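Local structure of L-methionine gamma-lyase (Fusobacterium nucleatum subsp. nucleatum, 6LXU) at residues Val107-Thr112 against Val153-Thr158; Val135-Leu140 against Glu170-Ile175; Leu164-Leu169 against Glu296-Tyr301; Thr182-Asp187 against Gly202-Val207; Met195-Lys200 against Gln307-Gly312. The protein is a pyridoxal-phosphate-dependent enzyme of the Cys/Met metabolism family, built on the aminotransferase-type fold and present here as a tetramer. All coordinates share one frame; numbering follows the deposited sequence.

Contact 1: residues Val107-Thr112 against Val153-Thr158; sequences VVTDKT and VVYLET
V108 makes both backbone hydrogen bonds to the neighbouring strand: its N donates to V153 O at 3.0 Å, and its O accepts from Y155 N, also at 3.0 Å. Weaker CA-H...O contacts share these acceptors, with V107 CA lying 3.3 Å from V153 O and V154 CA 3.2 Å from V108 O. Such pairing is that of parallel strands, here 107-110 and 153-157, which run 13° apart inside the large, mostly parallel sheet of the PLP-dependent aminotransferase-type fold. T109 supplies the polar side-chain contact. With OG1 anti to the backbone N (chi1 -167°), its hydroxyl donates to Y155 O at 2.7 Å from above the carbonyl plane and also sits at the edge of the Y155 ring; threonine suits a buried strand because its hydroxyl can be spent on the backbone. Apolar contacts pair V107 with V153 on one face of the sheet and V108 with V154 on the other, compact beta-branched residues at home in strands. V107 CG2 comes within 4.2 Å of V153 CB.

Contact 2: residues Val135-Leu140 against Glu170-Ile175; sequences VDTSNL and EALSKI
L140 and L172 meet through their methyl ends, CD2 to CD2 at 3.7 Å, where the start of helix 140-146 packs on helix 169-176, two helices flanking the large sheet of the PLP-dependent fold. The tight part lies on the buried side. L172 reaches the type I turn from D136 to N139 that leads into helix 140-146, its CD1 and CD2 each 3.5 Å from T137 O; CD1 also touches T137 CB, while T137 OG1 is hydrogen-bonded to D110. I175 sends CD1 to L140 CB at 3.8 Å, and its branched side chain crosses that of L140 obliquely, as L172 does. Toward the solvent the contact thins: A171, with just a methyl, meets L140 CD1 at 4.0 Å, and K174, its chain extended, forms a salt bridge with E170 of its own helix (NZ to OE2 3.2 Å). D136 OD1, also in a salt bridge with K165, accepts from S138 N, making an Asx turn, and from S138 OG at 2.7 Å, both from one face of its plane.

Contact 3: residues Leu164-Leu169 against Glu296-Tyr301; sequences LKIVDL and ETHPGY
The type II turn from H298 to Y301, which leads into helix 301-307, docks on the loop between strand 151-157 and helix 169-176, with H298 meeting L164 and G300 meeting I166. The central bond is H298 NE2 to L164 O, 2.8 Å long with an N-H...O angle of 163°. The oxygen lies close to the imidazole plane, whereas NE2 stands 51° out of the carbonyl plane of L164. With CG anti to the backbone N (chi1 -164°), H298 has its ring directed to L164, and P299 CD rests over the rim of one ring face, 3.6 Å above its plane. I166 comes to the edge of the same ring, CG1 to H298 CD2 at 4.2 Å, and its side chain crosses that of H298 at about a right angle. The other branch, CG2, lies 3.7 Å from G300 O. Proline and glycine suit the two middle places of this turn: P299 has the fixed phi wanted at the first, and G300 accepts the positive phi of the second, where a CB would be tight against I166 CB. A water accepts from I166 N at 3.0 Å and donates to P299 O at 2.6 Å. Since NE2 is the donor to L164 O, it must carry a proton, and the straight bond in the ring plane should limit rotation of the imidazole.

Contact 4: residues Thr182-Asp187 against Gly202-Val207; sequences TLVIVD and GVDIVV
The carboxylate of D204 has the CD2 methyl of L183 over one face, 3.9 Å from CG, and V184 N at its edge, donating to OD2 along the anti lone pair (2.8 Å, 170°). V184 O takes two bonds, from D204 N and I205 N, each 3.0 Å, so the aspartate and the backbone after it grip one residue. Beyond this the strands, two of a beta-alpha-beta unit, settle into regular parallel pairing: V186 N donates to I205 O and V186 O accepts from V207 N, both at 2.9 Å. I185 and I205 lie side by side on one face; on the other, V186 CG2 wedges against V203 CG1 at 3.6 Å. These branched aliphatic side chains fill the buried sheet well. D187 ends the strand on the face of I185, OD1 hydrogen-bonded to T189 OG1 and OD2 near N1 of LLP 212. In D204, OD1 forms a salt bridge with R228 and OD2 is also hydrogen-bonded to H177 NE2, surroundings that would favour an ionised carboxylate despite burial.

Contact 5: residues Met195-Lys200 against Gln307-Gly312; sequences MQKPLK and QMKDFG
M195 O accepts from K309 N, a bond of 2.8 Å that lies in the carbonyl plane on a lone pair, and M308 CA adds a C-H contact to the same oxygen. The M195 side chain packs against the backbone of D310 to G312. Its CG is anti to the carbonyl carbon (chi1 -65°), and SD settles 3.3 Å from D310 O and 3.3 Å from G312 N, while a bend at chi3 brings CE over G312 CA at 3.7 Å. Flexible and unbranched, methionine can follow this backbone closely; it buries D310 O, which has no polar partner. M308 CE touches M195 SD. Q196 and Q307 lie side by side pointing the same way, but their amide planes stand 87° apart, and a water joins them instead of a direct bond, donating to Q196 OE1 at 2.7 Å and accepting from Q307 NE2 at 3.0 Å. A second water links K197 N to Q307 O. On the outer side K197 and K309 bring like charges within 5.0 Å (NZ to NZ), the former being held by E79. In the next shell Q196 NE2 is fixed by N188 and T158, and Q307 by V167 and L169. The contact thus joins the loop that follows helix 192-195 to the segment between helix 301-307 and strand 314-319, with M195 also packed on helix 263-282.

Overall arrangement
From the N terminus, contact 1 joins strand 106-110 to strand 151-157 and closes a loop that holds the first half of contact 2. Contact 2 crosses it by reaching on to helix 169-176, and K165 of contact 3 forms salt bridges with both D110 and D136. Contact 3 opens after contact 1 has closed, crosses contact 2, and spans 126 residues to the turn before helix 301-307. Nested inside that loop, contact 4 adds strand 205-209 beside strand 183-187 in the large sheet. Contact 5 crosses both contact 4 and contact 3: Q307 bonds to V167 and L169, tying the region of helix 301-307 to the loop between strand 151-157 and helix 169-176.

Contact 1: residues Val107-Thr112 against Val153-Thr158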
# COMPACT_ATOMS: atom_id res chain seq x y z
N VAL A 107 3.29 -40.13 8.88
CA VAL A 107 2.12 -39.25 8.82
C VAL A 107 0.93 -40.08 8.37
O VAL A 107 1.04 -40.86 7.42
CB VAL A 107 2.33 -38.09 7.81
CG1 VAL A 107 1.06 -37.25 7.65
CG2 VAL A 107 3.52 -37.24 8.23
N VAL A 108 -0.20 -39.92 9.07
CA VAL A 108 -1.48 -40.44 8.63
C VAL A 108 -2.34 -39.28 8.17
O VAL A 108 -2.52 -38.31 8.93
CB VAL A 108 -2.21 -41.22 9.74
CG1 VAL A 108 -3.61 -41.66 9.29
CG2 VAL A 108 -1.39 -42.41 10.19
N THR A 109 -2.89 -39.37 6.98
CA THR A 109 -3.75 -38.31 6.46
C THR A 109 -4.76 -38.89 5.48
O THR A 109 -4.88 -40.12 5.32
CB THR A 109 -2.91 -37.14 5.89
OG1 THR A 109 -3.76 -36.01 5.68
CG2 THR A 109 -2.23 -37.51 4.59
N ASP A 110 -5.53 -38.02 4.84
CA ASP A 110 -6.60 -38.43 3.94
C ASP A 110 -6.15 -38.26 2.49
O ASP A 110 -5.31 -37.43 2.20
CB ASP A 110 -7.85 -37.59 4.22
CG ASP A 110 -9.13 -38.27 3.79
OD1 ASP A 110 -9.38 -38.35 2.56
OD2 ASP A 110 -9.89 -38.73 4.67
N LYS A 111 -6.68 -39.06 1.58
CA LYS A 111 -6.51 -38.74 0.13
C LYS A 111 -7.27 -37.47 -0.32
O LYS A 111 -6.86 -36.80 -1.28
CB LYS A 111 -6.82 -39.94 -0.78
CG LYS A 111 -8.20 -40.57 -0.65
CD LYS A 111 -8.25 -41.95 -1.30
CE LYS A 111 -7.59 -43.04 -0.44
NZ LYS A 111 -8.45 -43.46 0.71
N THR A 112 -8.38 -37.17 0.34
CA THR A 112 -9.11 -35.92 0.11
C THR A 112 -8.53 -34.82 0.98
O THR A 112 -9.03 -34.52 2.08
CB THR A 112 -10.60 -36.02 0.42
OG1 THR A 112 -10.79 -35.98 1.84
CG2 THR A 112 -11.23 -37.27 -0.20
N VAL A 153 2.38 -37.16 12.98
CA VAL A 153 1.31 -36.24 12.60
C VAL A 153 0.13 -37.03 12.07
O VAL A 153 0.27 -37.93 11.24
CB VAL A 153 1.77 -35.24 11.51
CG1 VAL A 153 0.60 -34.50 10.87
CG2 VAL A 153 2.78 -34.26 12.09
N VAL A 154 -1.06 -36.65 12.54
CA VAL A 154 -2.31 -36.99 11.89
C VAL A 154 -2.84 -35.66 11.35
O VAL A 154 -3.06 -34.73 12.13
CB VAL A 154 -3.31 -37.68 12.86
CG1 VAL A 154 -4.68 -37.80 12.24
CG2 VAL A 154 -2.77 -39.05 13.24
N TYR A 155 -2.98 -35.56 10.03
CA TYR A 155 -3.31 -34.30 9.36
C TYR A 155 -4.70 -34.43 8.77
O TYR A 155 -4.95 -35.36 8.01
CB TYR A 155 -2.27 -34.00 8.28
CG TYR A 155 -2.46 -32.66 7.62
CD1 TYR A 155 -3.40 -32.48 6.63
CD2 TYR A 155 -1.72 -31.55 8.02
CE1 TYR A 155 -3.61 -31.23 6.04
CE2 TYR A 155 -1.90 -30.31 7.43
CZ TYR A 155 -2.85 -30.15 6.44
OH TYR A 155 -3.01 -28.90 5.85
N LEU A 156 -5.59 -33.50 9.13
CA LEU A 156 -7.01 -33.60 8.78
C LEU A 156 -7.53 -32.32 8.15
O LEU A 156 -7.00 -31.23 8.39
CB LEU A 156 -7.85 -33.91 10.02
CG LEU A 156 -7.39 -35.12 10.85
CD1 LEU A 156 -8.12 -35.16 12.17
CD2 LEU A 156 -7.58 -36.41 10.08
N GLU A 157 -8.61 -32.45 7.41
CA GLU A 157 -9.23 -31.31 6.73
C GLU A 157 -10.71 -31.58 6.63
O GLU A 157 -11.10 -32.61 6.10
CB GLU A 157 -8.58 -31.18 5.35
CG GLU A 157 -8.90 -29.93 4.59
CD GLU A 157 -8.19 -29.86 3.24
OE1 GLU A 157 -7.02 -30.35 3.08
OE2 GLU A 157 -8.82 -29.30 2.33
N THR A 158 -11.57 -30.68 7.14
CA THR A 158 -13.01 -30.88 7.10
C THR A 158 -13.73 -29.54 7.21
O THR A 158 -13.38 -28.76 8.08
CB THR A 158 -13.52 -31.86 8.20
OG1 THR A 158 -14.93 -32.02 8.09
CG2 THR A 158 -13.14 -31.42 9.60
O HOH W 1 -10.53 -35.23 4.42

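Contact 2: residues Val135-Leu140 against Glu170-Ile175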
# COMPACT_ATOMS: atom_id res chain seq x y z
N VAL A 135 -5.39 -42.60 4.08
CA VAL A 135 -6.55 -43.44 4.42
C VAL A 135 -7.83 -42.63 4.27
O VAL A 135 -7.80 -41.42 4.01
CB VAL A 135 -6.45 -43.98 5.87
CG1 VAL A 135 -5.13 -44.70 6.10
CG2 VAL A 135 -6.62 -42.88 6.91
N ASP A 136 -8.96 -43.30 4.42
CA ASP A 136 -10.24 -42.63 4.54
C ASP A 136 -10.45 -42.25 6.00
O ASP A 136 -10.82 -43.10 6.81
CB ASP A 136 -11.36 -43.55 4.07
CG ASP A 136 -12.74 -42.92 4.14
OD1 ASP A 136 -12.84 -41.74 4.55
OD2 ASP A 136 -13.73 -43.60 3.78
N THR A 137 -10.20 -40.98 6.33
CA THR A 137 -10.32 -40.55 7.72
C THR A 137 -11.78 -40.41 8.21
O THR A 137 -11.99 -40.15 9.40
CB THR A 137 -9.52 -39.27 8.03
OG1 THR A 137 -10.00 -38.16 7.26
CG2 THR A 137 -8.03 -39.48 7.76
N SER A 138 -12.76 -40.63 7.33
CA SER A 138 -14.15 -40.83 7.79
C SER A 138 -14.39 -42.23 8.36
O SER A 138 -15.43 -42.48 8.95
CB SER A 138 -15.17 -40.51 6.68
OG SER A 138 -15.22 -41.53 5.70
N ASN A 139 -13.42 -43.14 8.17
CA ASN A 139 -13.49 -44.49 8.71
C ASN A 139 -12.53 -44.59 9.90
O ASN A 139 -11.31 -44.69 9.72
CB ASN A 139 -13.13 -45.49 7.60
CG ASN A 139 -13.34 -46.93 8.01
OD1 ASN A 139 -12.93 -47.35 9.10
ND2 ASN A 139 -13.96 -47.71 7.13
N LEU A 140 -13.08 -44.54 11.11
CA LEU A 140 -12.25 -44.50 12.32
C LEU A 140 -11.36 -45.74 12.45
O LEU A 140 -10.23 -45.63 12.93
CB LEU A 140 -13.10 -44.34 13.58
CG LEU A 140 -13.92 -43.06 13.73
CD1 LEU A 140 -14.61 -43.03 15.09
CD2 LEU A 140 -13.07 -41.81 13.55
N GLU A 170 -12.95 -34.53 16.83
CA GLU A 170 -12.78 -34.97 18.22
C GLU A 170 -12.44 -36.46 18.29
O GLU A 170 -11.52 -36.87 19.01
CB GLU A 170 -14.02 -34.67 19.04
CG GLU A 170 -13.84 -35.06 20.50
CD GLU A 170 -15.04 -34.83 21.37
OE1 GLU A 170 -16.02 -34.18 20.95
OE2 GLU A 170 -14.99 -35.36 22.53
N ALA A 171 -13.16 -37.26 17.53
CA ALA A 171 -12.96 -38.71 17.54
C ALA A 171 -11.60 -39.08 16.97
O ALA A 171 -10.86 -39.90 17.55
CB ALA A 171 -14.05 -39.39 16.76
N LEU A 172 -11.21 -38.44 15.86
CA LEU A 172 -9.92 -38.72 15.25
C LEU A 172 -8.77 -38.28 16.14
O LEU A 172 -7.74 -38.94 16.20
CB LEU A 172 -9.82 -38.04 13.88
CG LEU A 172 -10.69 -38.67 12.81
CD1 LEU A 172 -10.89 -37.74 11.63
CD2 LEU A 172 -10.07 -39.99 12.35
N SER A 173 -8.94 -37.17 16.85
CA SER A 173 -7.91 -36.70 17.74
C SER A 173 -7.68 -37.68 18.88
O SER A 173 -6.55 -37.88 19.29
CB SER A 173 -8.22 -35.31 18.29
OG SER A 173 -8.21 -34.34 17.24
N LYS A 174 -8.76 -38.27 19.40
CA LYS A 174 -8.62 -39.30 20.45
C LYS A 174 -7.84 -40.50 19.94
O LYS A 174 -6.98 -41.01 20.66
CB LYS A 174 -9.99 -39.74 20.97
CG LYS A 174 -10.62 -38.68 21.83
CD LYS A 174 -12.04 -39.06 22.17
CE LYS A 174 -12.67 -38.01 23.04
NZ LYS A 174 -14.09 -38.32 23.28
N ILE A 175 -8.10 -40.91 18.71
CA ILE A 175 -7.35 -42.03 18.12
C ILE A 175 -5.88 -41.67 17.97
O ILE A 175 -4.99 -42.43 18.35
CB ILE A 175 -7.94 -42.45 16.76
CG1 ILE A 175 -9.33 -43.05 16.99
CG2 ILE A 175 -7.04 -43.44 16.02
CD1 ILE A 175 -10.18 -43.14 15.76

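Contact 3: residues Leu164-Leu169 against Glu296-Tyr301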
# COMPACT_ATOMS: atom_id res chain seq x y z
N LEU A 164 -17.06 -32.05 -0.29
CA LEU A 164 -17.28 -31.50 1.07
C LEU A 164 -17.39 -32.61 2.13
O LEU A 164 -18.29 -32.64 2.97
CB LEU A 164 -18.46 -30.53 1.10
CG LEU A 164 -18.19 -29.30 0.20
CD1 LEU A 164 -19.42 -28.42 0.08
CD2 LEU A 164 -17.01 -28.47 0.66
N LYS A 165 -16.42 -33.52 2.06
CA LYS A 165 -16.30 -34.61 3.01
C LYS A 165 -16.14 -34.09 4.43
O LYS A 165 -15.35 -33.17 4.68
CB LYS A 165 -15.09 -35.46 2.64
CG LYS A 165 -14.85 -36.69 3.51
CD LYS A 165 -13.60 -37.43 3.04
CE LYS A 165 -13.34 -38.68 3.83
NZ LYS A 165 -12.28 -39.49 3.18
N ILE A 166 -16.86 -34.73 5.34
CA ILE A 166 -16.83 -34.40 6.76
C ILE A 166 -16.14 -35.53 7.52
O ILE A 166 -16.42 -36.72 7.28
CB ILE A 166 -18.27 -34.24 7.30
CG1 ILE A 166 -19.04 -33.11 6.59
CG2 ILE A 166 -18.27 -34.01 8.81
CD1 ILE A 166 -18.41 -31.74 6.72
N VAL A 167 -15.24 -35.17 8.42
CA VAL A 167 -14.61 -36.15 9.32
C VAL A 167 -14.68 -35.61 10.74
O VAL A 167 -14.77 -34.41 10.96
CB VAL A 167 -13.17 -36.53 8.90
CG1 VAL A 167 -13.14 -36.96 7.43
CG2 VAL A 167 -12.18 -35.41 9.15
N ASP A 168 -14.67 -36.54 11.70
CA ASP A 168 -14.96 -36.23 13.10
C ASP A 168 -13.68 -35.85 13.82
O ASP A 168 -12.89 -36.73 14.19
CB ASP A 168 -15.62 -37.44 13.76
CG ASP A 168 -16.21 -37.13 15.13
OD1 ASP A 168 -15.58 -36.39 15.90
OD2 ASP A 168 -17.29 -37.69 15.43
N LEU A 169 -13.46 -34.56 14.02
CA LEU A 169 -12.19 -34.08 14.57
C LEU A 169 -11.93 -34.58 15.99
O LEU A 169 -10.81 -34.94 16.31
CB LEU A 169 -12.14 -32.57 14.52
CG LEU A 169 -12.16 -31.96 13.11
CD1 LEU A 169 -12.09 -30.45 13.22
CD2 LEU A 169 -10.99 -32.49 12.28
N GLU A 296 -29.39 -33.21 5.15
CA GLU A 296 -29.53 -34.44 5.94
C GLU A 296 -29.11 -35.69 5.18
O GLU A 296 -28.78 -36.71 5.79
CB GLU A 296 -30.96 -34.60 6.46
CG GLU A 296 -31.37 -33.55 7.48
CD GLU A 296 -32.82 -33.68 7.92
OE1 GLU A 296 -33.43 -34.76 7.72
OE2 GLU A 296 -33.36 -32.70 8.47
N THR A 297 -29.10 -35.60 3.85
CA THR A 297 -28.65 -36.67 2.98
C THR A 297 -27.13 -36.67 2.73
O THR A 297 -26.62 -37.54 2.03
CB THR A 297 -29.38 -36.56 1.62
OG1 THR A 297 -29.21 -35.23 1.09
CG2 THR A 297 -30.88 -36.83 1.80
N HIS A 298 -26.40 -35.70 3.29
CA HIS A 298 -24.95 -35.64 3.12
C HIS A 298 -24.32 -36.65 4.08
O HIS A 298 -24.64 -36.64 5.26
CB HIS A 298 -24.44 -34.22 3.42
CG HIS A 298 -23.06 -33.96 2.93
ND1 HIS A 298 -22.77 -33.81 1.60
CD2 HIS A 298 -21.89 -33.78 3.60
CE1 HIS A 298 -21.48 -33.57 1.46
NE2 HIS A 298 -20.92 -33.55 2.66
N PRO A 299 -23.32 -37.41 3.60
CA PRO A 299 -22.60 -38.28 4.53
C PRO A 299 -21.93 -37.46 5.63
O PRO A 299 -21.33 -36.40 5.35
CB PRO A 299 -21.55 -38.97 3.65
CG PRO A 299 -22.07 -38.86 2.27
CD PRO A 299 -22.78 -37.54 2.24
N GLY A 300 -22.03 -37.93 6.86
CA GLY A 300 -21.46 -37.21 7.99
C GLY A 300 -22.25 -35.98 8.42
O GLY A 300 -21.73 -35.17 9.17
N TYR A 301 -23.52 -35.88 8.00
CA TYR A 301 -24.34 -34.74 8.40
C TYR A 301 -24.35 -34.58 9.93
O TYR A 301 -24.23 -33.48 10.46
CB TYR A 301 -25.78 -34.90 7.87
CG TYR A 301 -26.78 -34.00 8.55
CD1 TYR A 301 -26.83 -32.63 8.29
CD2 TYR A 301 -27.71 -34.52 9.46
CE1 TYR A 301 -27.74 -31.81 8.92
CE2 TYR A 301 -28.62 -33.70 10.11
CZ TYR A 301 -28.63 -32.35 9.83
OH TYR A 301 -29.54 -31.53 10.45
O HOH W 2 -19.07 -36.33 3.98

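Contact 4: residues Thr182-Asp187 against Gly202-Val207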
# COMPACT_ATOMS: atom_id res chain seq x y z
N THR A 182 2.15 -38.15 18.96
CA THR A 182 1.44 -37.74 17.74
C THR A 182 0.75 -36.38 17.90
O THR A 182 0.01 -36.15 18.86
CB THR A 182 0.39 -38.79 17.34
OG1 THR A 182 1.02 -40.07 17.20
CG2 THR A 182 -0.31 -38.42 16.03
N LEU A 183 0.99 -35.50 16.92
CA LEU A 183 0.29 -34.21 16.85
C LEU A 183 -0.82 -34.27 15.83
O LEU A 183 -0.64 -34.84 14.75
CB LEU A 183 1.27 -33.11 16.44
CG LEU A 183 2.39 -32.82 17.44
CD1 LEU A 183 3.46 -31.95 16.78
CD2 LEU A 183 1.85 -32.16 18.69
N VAL A 184 -1.96 -33.67 16.17
CA VAL A 184 -3.08 -33.57 15.27
C VAL A 184 -3.11 -32.14 14.70
O VAL A 184 -3.14 -31.17 15.46
CB VAL A 184 -4.42 -33.90 15.97
CG1 VAL A 184 -5.57 -33.82 14.97
CG2 VAL A 184 -4.38 -35.28 16.60
N ILE A 185 -3.09 -32.06 13.37
CA ILE A 185 -3.06 -30.78 12.64
C ILE A 185 -4.31 -30.74 11.79
O ILE A 185 -4.58 -31.68 11.06
CB ILE A 185 -1.79 -30.66 11.76
CG1 ILE A 185 -0.54 -30.85 12.62
CG2 ILE A 185 -1.78 -29.32 11.03
CD1 ILE A 185 0.76 -30.86 11.85
N VAL A 186 -5.06 -29.63 11.86
CA VAL A 186 -6.28 -29.47 11.07
C VAL A 186 -6.21 -28.21 10.23
O VAL A 186 -5.95 -27.12 10.75
CB VAL A 186 -7.53 -29.42 11.96
CG1 VAL A 186 -8.78 -29.09 11.16
CG2 VAL A 186 -7.69 -30.75 12.66
N ASP A 187 -6.51 -28.37 8.95
CA ASP A 187 -6.71 -27.24 8.03
C ASP A 187 -8.17 -26.81 8.15
O ASP A 187 -9.07 -27.49 7.66
CB ASP A 187 -6.33 -27.68 6.62
CG ASP A 187 -6.48 -26.59 5.58
OD1 ASP A 187 -7.19 -25.59 5.86
OD2 ASP A 187 -5.91 -26.75 4.47
N GLY A 202 -9.67 -30.97 20.94
CA GLY A 202 -8.46 -31.74 21.24
C GLY A 202 -7.39 -31.71 20.17
O GLY A 202 -6.37 -32.37 20.32
N VAL A 203 -7.58 -30.95 19.09
CA VAL A 203 -6.56 -30.82 18.04
C VAL A 203 -5.38 -30.03 18.59
O VAL A 203 -5.54 -29.16 19.42
CB VAL A 203 -7.21 -30.15 16.81
CG1 VAL A 203 -6.20 -29.71 15.77
CG2 VAL A 203 -8.26 -31.08 16.23
N ASP A 204 -4.16 -30.35 18.13
CA ASP A 204 -2.98 -29.65 18.60
C ASP A 204 -2.66 -28.35 17.84
O ASP A 204 -2.23 -27.39 18.46
CB ASP A 204 -1.77 -30.56 18.53
CG ASP A 204 -1.92 -31.78 19.40
OD1 ASP A 204 -1.83 -31.62 20.64
OD2 ASP A 204 -2.17 -32.86 18.87
N ILE A 205 -2.82 -28.37 16.51
CA ILE A 205 -2.42 -27.23 15.67
C ILE A 205 -3.52 -27.00 14.64
O ILE A 205 -3.96 -27.94 13.99
CB ILE A 205 -1.09 -27.50 14.93
CG1 ILE A 205 0.03 -27.88 15.90
CG2 ILE A 205 -0.71 -26.29 14.07
CD1 ILE A 205 1.29 -28.40 15.23
N VAL A 206 -3.92 -25.73 14.48
CA VAL A 206 -4.83 -25.33 13.42
C VAL A 206 -4.06 -24.51 12.40
O VAL A 206 -3.28 -23.63 12.77
CB VAL A 206 -6.00 -24.49 13.98
CG1 VAL A 206 -6.78 -23.79 12.87
CG2 VAL A 206 -6.93 -25.39 14.78
N VAL A 207 -4.30 -24.80 11.12
CA VAL A 207 -3.72 -24.03 10.03
C VAL A 207 -4.86 -23.48 9.15
O VAL A 207 -5.93 -24.08 9.02
CB VAL A 207 -2.70 -24.83 9.20
CG1 VAL A 207 -1.56 -25.32 10.08
CG2 VAL A 207 -3.35 -25.97 8.45

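Contact 5: residues Met195-Lys200 against Gln307-Gly312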
# COMPACT_ATOMS: atom_id res chain seq x y z
N MET A 195 -17.34 -21.14 12.35
CA MET A 195 -18.08 -22.40 12.39
C MET A 195 -17.46 -23.48 13.24
O MET A 195 -18.20 -24.30 13.79
CB MET A 195 -18.28 -22.95 10.98
CG MET A 195 -19.16 -22.05 10.15
SD MET A 195 -19.33 -22.54 8.44
CE MET A 195 -18.58 -21.13 7.62
N GLN A 196 -16.13 -23.54 13.33
CA GLN A 196 -15.47 -24.71 13.89
C GLN A 196 -14.21 -24.26 14.58
O GLN A 196 -13.47 -23.45 14.02
CB GLN A 196 -15.15 -25.63 12.72
CG GLN A 196 -14.57 -26.99 13.01
CD GLN A 196 -14.57 -27.86 11.77
OE1 GLN A 196 -15.47 -28.69 11.58
NE2 GLN A 196 -13.60 -27.66 10.89
N LYS A 197 -13.96 -24.77 15.79
CA LYS A 197 -12.78 -24.42 16.57
C LYS A 197 -12.07 -25.71 16.98
O LYS A 197 -12.31 -26.26 18.07
CB LYS A 197 -13.13 -23.55 17.77
CG LYS A 197 -13.75 -22.21 17.38
CD LYS A 197 -13.76 -21.22 18.53
CE LYS A 197 -14.61 -19.99 18.23
NZ LYS A 197 -14.33 -18.87 19.16
N PRO A 198 -11.22 -26.23 16.09
CA PRO A 198 -10.65 -27.55 16.33
C PRO A 198 -9.87 -27.70 17.63
O PRO A 198 -9.86 -28.81 18.21
CB PRO A 198 -9.74 -27.76 15.10
CG PRO A 198 -10.37 -26.93 14.03
CD PRO A 198 -10.87 -25.72 14.74
N LEU A 199 -9.24 -26.64 18.11
CA LEU A 199 -8.47 -26.75 19.36
C LEU A 199 -9.37 -27.12 20.53
O LEU A 199 -8.93 -27.83 21.45
CB LEU A 199 -7.72 -25.46 19.66
CG LEU A 199 -6.71 -25.02 18.59
CD1 LEU A 199 -6.07 -23.71 18.99
CD2 LEU A 199 -5.64 -26.07 18.33
N LYS A 200 -10.63 -26.71 20.49
CA LYS A 200 -11.59 -27.05 21.55
C LYS A 200 -12.00 -28.51 21.51
O LYS A 200 -12.62 -29.00 22.48
CB LYS A 200 -12.80 -26.12 21.48
CG LYS A 200 -12.42 -24.66 21.61
CD LYS A 200 -13.62 -23.74 21.68
CE LYS A 200 -14.27 -23.76 23.05
NZ LYS A 200 -15.25 -22.66 23.20
N GLN A 307 -19.99 -30.54 15.24
CA GLN A 307 -18.73 -29.79 15.31
C GLN A 307 -18.73 -28.46 14.55
O GLN A 307 -17.74 -27.73 14.66
CB GLN A 307 -17.54 -30.68 14.90
CG GLN A 307 -17.42 -30.94 13.41
CD GLN A 307 -16.38 -31.97 13.03
OE1 GLN A 307 -15.78 -32.66 13.87
NE2 GLN A 307 -16.16 -32.10 11.72
N MET A 308 -19.80 -28.15 13.83
CA MET A 308 -19.90 -26.91 13.06
C MET A 308 -21.11 -26.11 13.52
O MET A 308 -22.22 -26.64 13.60
CB MET A 308 -20.06 -27.18 11.56
CG MET A 308 -18.96 -28.03 10.95
SD MET A 308 -19.15 -28.26 9.17
CE MET A 308 -18.71 -26.66 8.52
N LYS A 309 -20.91 -24.83 13.79
CA LYS A 309 -22.00 -23.94 14.19
C LYS A 309 -22.90 -23.56 13.03
O LYS A 309 -24.05 -23.19 13.24
CB LYS A 309 -21.46 -22.69 14.86
CG LYS A 309 -20.72 -22.96 16.15
CD LYS A 309 -20.24 -21.65 16.73
CE LYS A 309 -19.44 -21.83 18.01
NZ LYS A 309 -18.97 -20.51 18.53
N ASP A 310 -22.35 -23.59 11.82
CA ASP A 310 -23.13 -23.45 10.59
C ASP A 310 -22.42 -24.31 9.56
O ASP A 310 -21.31 -24.77 9.80
CB ASP A 310 -23.24 -21.98 10.17
CG ASP A 310 -24.47 -21.68 9.32
OD1 ASP A 310 -25.05 -22.63 8.73
OD2 ASP A 310 -24.87 -20.51 9.25
N PHE A 311 -23.07 -24.53 8.42
CA PHE A 311 -22.66 -25.58 7.50
C PHE A 311 -21.85 -25.11 6.31
O PHE A 311 -21.53 -25.90 5.43
CB PHE A 311 -23.89 -26.36 7.03
CG PHE A 311 -24.59 -27.12 8.13
CD1 PHE A 311 -24.01 -28.26 8.67
CD2 PHE A 311 -25.84 -26.72 8.60
CE1 PHE A 311 -24.67 -28.99 9.67
CE2 PHE A 311 -26.49 -27.45 9.59
CZ PHE A 311 -25.91 -28.57 10.13
N GLY A 312 -21.48 -23.83 6.30
CA GLY A 312 -20.53 -23.29 5.36
C GLY A 312 -21.12 -22.62 4.15
O GLY A 312 -22.34 -22.60 3.94
O HOH W 3 -16.40 -30.12 9.49
O HOH W 4 -16.03 -26.68 16.59